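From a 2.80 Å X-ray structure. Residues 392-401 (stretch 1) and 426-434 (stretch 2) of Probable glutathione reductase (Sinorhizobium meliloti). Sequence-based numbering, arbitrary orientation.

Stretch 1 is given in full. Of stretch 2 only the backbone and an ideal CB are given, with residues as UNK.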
# COMPACT_ATOMS: atom_id res chain seq x y z
N LYS A 392 11.90 6.40 5.64
CA LYS A 392 12.59 7.51 6.26
C LYS A 392 11.72 8.73 6.41
O LYS A 392 11.18 9.23 5.43
CB LYS A 392 13.88 7.83 5.50
CG LYS A 392 14.47 9.20 5.75
CD LYS A 392 15.99 9.12 5.86
CE LYS A 392 16.67 10.46 5.60
NZ LYS A 392 17.21 10.59 4.23
N LEU A 393 11.60 9.21 7.64
CA LEU A 393 10.84 10.40 7.98
C LEU A 393 11.75 11.55 8.33
O LEU A 393 12.71 11.37 9.10
CB LEU A 393 9.92 10.13 9.16
CG LEU A 393 8.66 9.33 8.83
CD1 LEU A 393 7.91 8.93 10.09
CD2 LEU A 393 7.78 10.15 7.93
N VAL A 394 11.45 12.74 7.79
CA VAL A 394 12.25 13.95 8.09
C VAL A 394 11.37 15.00 8.81
O VAL A 394 10.28 15.33 8.33
CB VAL A 394 12.89 14.55 6.83
CG1 VAL A 394 13.81 15.70 7.20
CG2 VAL A 394 13.67 13.48 6.06
N VAL A 395 11.86 15.50 9.95
CA VAL A 395 11.06 16.29 10.89
C VAL A 395 11.72 17.60 11.34
O VAL A 395 12.92 17.63 11.66
CB VAL A 395 10.74 15.44 12.12
CG1 VAL A 395 10.23 16.28 13.28
CG2 VAL A 395 9.75 14.34 11.74
N ASN A 396 10.95 18.68 11.39
CA ASN A 396 11.45 19.94 11.91
C ASN A 396 11.42 19.97 13.44
O ASN A 396 10.36 19.93 14.03
CB ASN A 396 10.67 21.12 11.33
CG ASN A 396 11.23 22.47 11.75
OD1 ASN A 396 11.93 22.60 12.76
ND2 ASN A 396 10.92 23.49 10.98
N ALA A 397 12.61 20.06 14.05
CA ALA A 397 12.75 20.03 15.50
C ALA A 397 11.96 21.10 16.22
O ALA A 397 11.49 20.88 17.33
CB ALA A 397 14.22 20.11 15.90
N ALA A 398 11.81 22.26 15.58
CA ALA A 398 11.06 23.39 16.13
C ALA A 398 9.54 23.19 16.14
O ALA A 398 8.88 23.69 17.03
CB ALA A 398 11.41 24.66 15.38
N ASP A 399 9.01 22.52 15.13
CA ASP A 399 7.59 22.29 14.94
C ASP A 399 7.12 20.97 15.41
O ASP A 399 6.05 20.82 15.89
CB ASP A 399 7.34 22.16 13.46
CG ASP A 399 7.29 23.43 12.80
OD1 ASP A 399 6.97 24.40 13.48
OD2 ASP A 399 7.56 23.47 11.60
N ARG A 400 7.96 19.99 15.16
CA ARG A 400 7.62 18.58 15.11
C ARG A 400 6.96 18.18 13.77
O ARG A 400 6.54 17.03 13.59
CB ARG A 400 6.83 18.15 16.36
CG ARG A 400 7.67 18.23 17.62
CD ARG A 400 8.76 17.18 17.59
NE ARG A 400 8.24 15.92 18.10
CZ ARG A 400 8.69 14.71 17.79
NH1 ARG A 400 9.69 14.57 16.93
NH2 ARG A 400 8.13 13.63 18.32
N LYS A 401 6.91 19.12 12.83
CA LYS A 401 6.35 18.84 11.51
C LYS A 401 7.11 17.76 10.76
O LYS A 401 8.33 17.85 10.62
CB LYS A 401 6.35 20.10 10.62
CG LYS A 401 5.28 21.14 10.91
CD LYS A 401 3.88 20.55 10.97
CE LYS A 401 2.84 21.64 11.22
NZ LYS A 401 2.63 22.49 10.01
N UNK A 426 -0.32 19.31 7.29
CA UNK A 426 0.69 19.65 8.30
C UNK A 426 0.78 18.74 9.53
O UNK A 426 0.87 19.23 10.64
CB UNK A 426 0.42 21.08 8.79
N UNK A 427 0.77 17.42 9.34
CA UNK A 427 0.88 16.51 10.48
C UNK A 427 2.24 16.53 11.19
O UNK A 427 3.30 16.71 10.55
CB UNK A 427 0.59 15.08 10.01
N UNK A 428 2.21 16.34 12.50
CA UNK A 428 3.43 16.35 13.30
C UNK A 428 3.88 14.94 13.58
O UNK A 428 3.07 14.01 13.52
CB UNK A 428 3.22 17.11 14.61
N UNK A 429 5.17 14.77 13.91
CA UNK A 429 5.75 13.47 14.27
C UNK A 429 4.98 12.86 15.43
O UNK A 429 4.93 11.65 15.62
CB UNK A 429 7.23 13.61 14.63
N UNK A 430 4.34 13.74 16.19
CA UNK A 430 3.52 13.32 17.31
C UNK A 430 2.21 12.68 16.84
O UNK A 430 1.90 11.59 17.31
CB UNK A 430 3.23 14.51 18.22
N UNK A 431 1.49 13.30 15.89
CA UNK A 431 0.31 12.65 15.28
C UNK A 431 0.63 11.22 14.87
O UNK A 431 -0.19 10.30 15.07
CB UNK A 431 -0.18 13.44 14.06
N UNK A 432 1.82 11.04 14.29
CA UNK A 432 2.28 9.72 13.88
C UNK A 432 2.42 8.76 15.07
O UNK A 432 1.96 7.62 14.99
CB UNK A 432 3.62 9.84 13.15
N UNK A 433 3.06 9.22 16.14
CA UNK A 433 3.32 8.35 17.29
C UNK A 433 2.07 7.94 18.06
O UNK A 433 2.00 6.84 18.57
CB UNK A 433 4.29 9.05 18.25
N UNK A 434 1.07 8.83 18.09
CA UNK A 434 -0.24 8.57 18.72
C UNK A 434 -1.08 7.58 17.92
O UNK A 434 -2.11 7.09 18.42
CB UNK A 434 -1.02 9.88 18.88

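Position 426 has phi/psi of 61/46, and a positive phi by itself favours glycine. An ideal CB here would also lie 2.9 Å from Lys401 NZ, a clash with the lysine as it is placed. Both criteria select the deposited Gly426, whose O lies 3.2 Å from Lys401 CE.

At position 427 CA-to-CB points away, and the ideal CB finds nothing of stretch 1 within 5.5 Å. Stretch 1 therefore sets little constraint, and many side chains would do; the deposited residue is Cys427.

Position 428 is bridged to Lys401 through the backbone, with their CA atoms 4.2 Å apart. Its CB points sideways, 3.5 Å from Arg400 O, so a small or beta-branched residue would suit. Helical angles begin at 429, which makes this an N-cap site favouring Ser, Thr, Asp or Asn. The deposited residue is Thr428, with chi1 in p: its OG1 accepts from the backbone N of 431 at 3.3 Å, while CG2 packs 4.1 Å from Lys401 CD.

At position 429 the backbone N donates to Arg400 O (2.7 Å, 166°), whatever the side chain. CB points toward stretch 1, 3.9 Å from Val395 CG2 and 3.5 Å from Arg400 NH1, so an aliphatic stem is suitable, as in Leu, Met, Lys or Arg. The deposited Lys429 lays its CB over one face of the Arg400 guanidinium. Its end leads away from stretch 1, and NZ forms a very short salt bridge, 2.4 Å, with OD1 of residue 433.

Position 430 points sideways, but its ideal CB is 5.0 Å from Arg400 NH2. A positive charge at that range invites Asp or Glu, with a neutral acceptor such as Asn also plausible. Asp430 is deposited, and its chi1 of -56° (m) brings the carboxylate to the guanidinium edge: Arg400 NH2 donates to Asp430 OD1 at 3.1 Å (155°) in a salt bridge, accompanied by a weak bond from Arg400 NE to Asp430 OD2, also 3.1 Å.

Position 431 has no neighbour in stretch 1 within 5.5 Å of its CB, so the choice is open there. Asp431 instead completes the cap: its OD2 accepts from Thr428 N at 2.7 Å.

Position 432 points toward stretch 1, with CB 5.3 Å from Leu393 CD1. That gap suits a sizeable apolar group, such as Leu, Met or Phe. Phe432 fills it, CD2 reaching 3.9 Å from Leu393 CD1.

Position 433 points toward stretch 1 from farther off, where polar or acidic residues could sense Arg400. Asp433 OD2 stays 4.4 Å from Arg400 NH2, beyond a salt bridge.

Position 434 is out of reach and unconstrained by stretch 1; it is Arg434.

Stretch 2 426-434: GCTKDDFDR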
# COMPACT_ATOMS: atom_id res chain seq x y z
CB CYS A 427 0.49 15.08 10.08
SG CYS A 427 -1.30 14.76 10.17
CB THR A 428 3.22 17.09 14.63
OG1 THR A 428 2.19 16.44 15.39
CG2 THR A 428 2.85 18.54 14.39
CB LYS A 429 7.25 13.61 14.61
CG LYS A 429 7.99 12.33 15.02
CD LYS A 429 7.92 11.23 13.96
CE LYS A 429 8.66 9.97 14.34
NZ LYS A 429 8.05 9.22 15.48
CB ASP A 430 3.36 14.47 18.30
CG ASP A 430 4.71 15.01 18.77
OD1 ASP A 430 5.37 14.34 19.58
OD2 ASP A 430 5.13 16.07 18.27
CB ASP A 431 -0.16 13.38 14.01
CG ASP A 431 -0.55 14.82 14.26
OD1 ASP A 431 -1.22 15.09 15.28
OD2 ASP A 431 -0.20 15.69 13.41
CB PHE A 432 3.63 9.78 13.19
CG PHE A 432 3.58 10.07 11.72
CD1 PHE A 432 3.06 11.27 11.24
CD2 PHE A 432 4.13 9.18 10.82
CE1 PHE A 432 3.06 11.55 9.89
CE2 PHE A 432 4.14 9.46 9.46
CZ PHE A 432 3.60 10.65 9.00
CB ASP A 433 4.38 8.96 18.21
CG ASP A 433 5.72 9.13 17.52
OD1 ASP A 433 5.80 8.93 16.30
OD2 ASP A 433 6.72 9.46 18.18
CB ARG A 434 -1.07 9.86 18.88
CG ARG A 434 -0.31 11.12 19.29
CD ARG A 434 -1.20 12.31 19.72
NE ARG A 434 -2.57 12.30 19.19
CZ ARG A 434 -3.67 12.08 19.92
NH1 ARG A 434 -3.57 11.85 21.23
NH2 ARG A 434 -4.87 12.09 19.35
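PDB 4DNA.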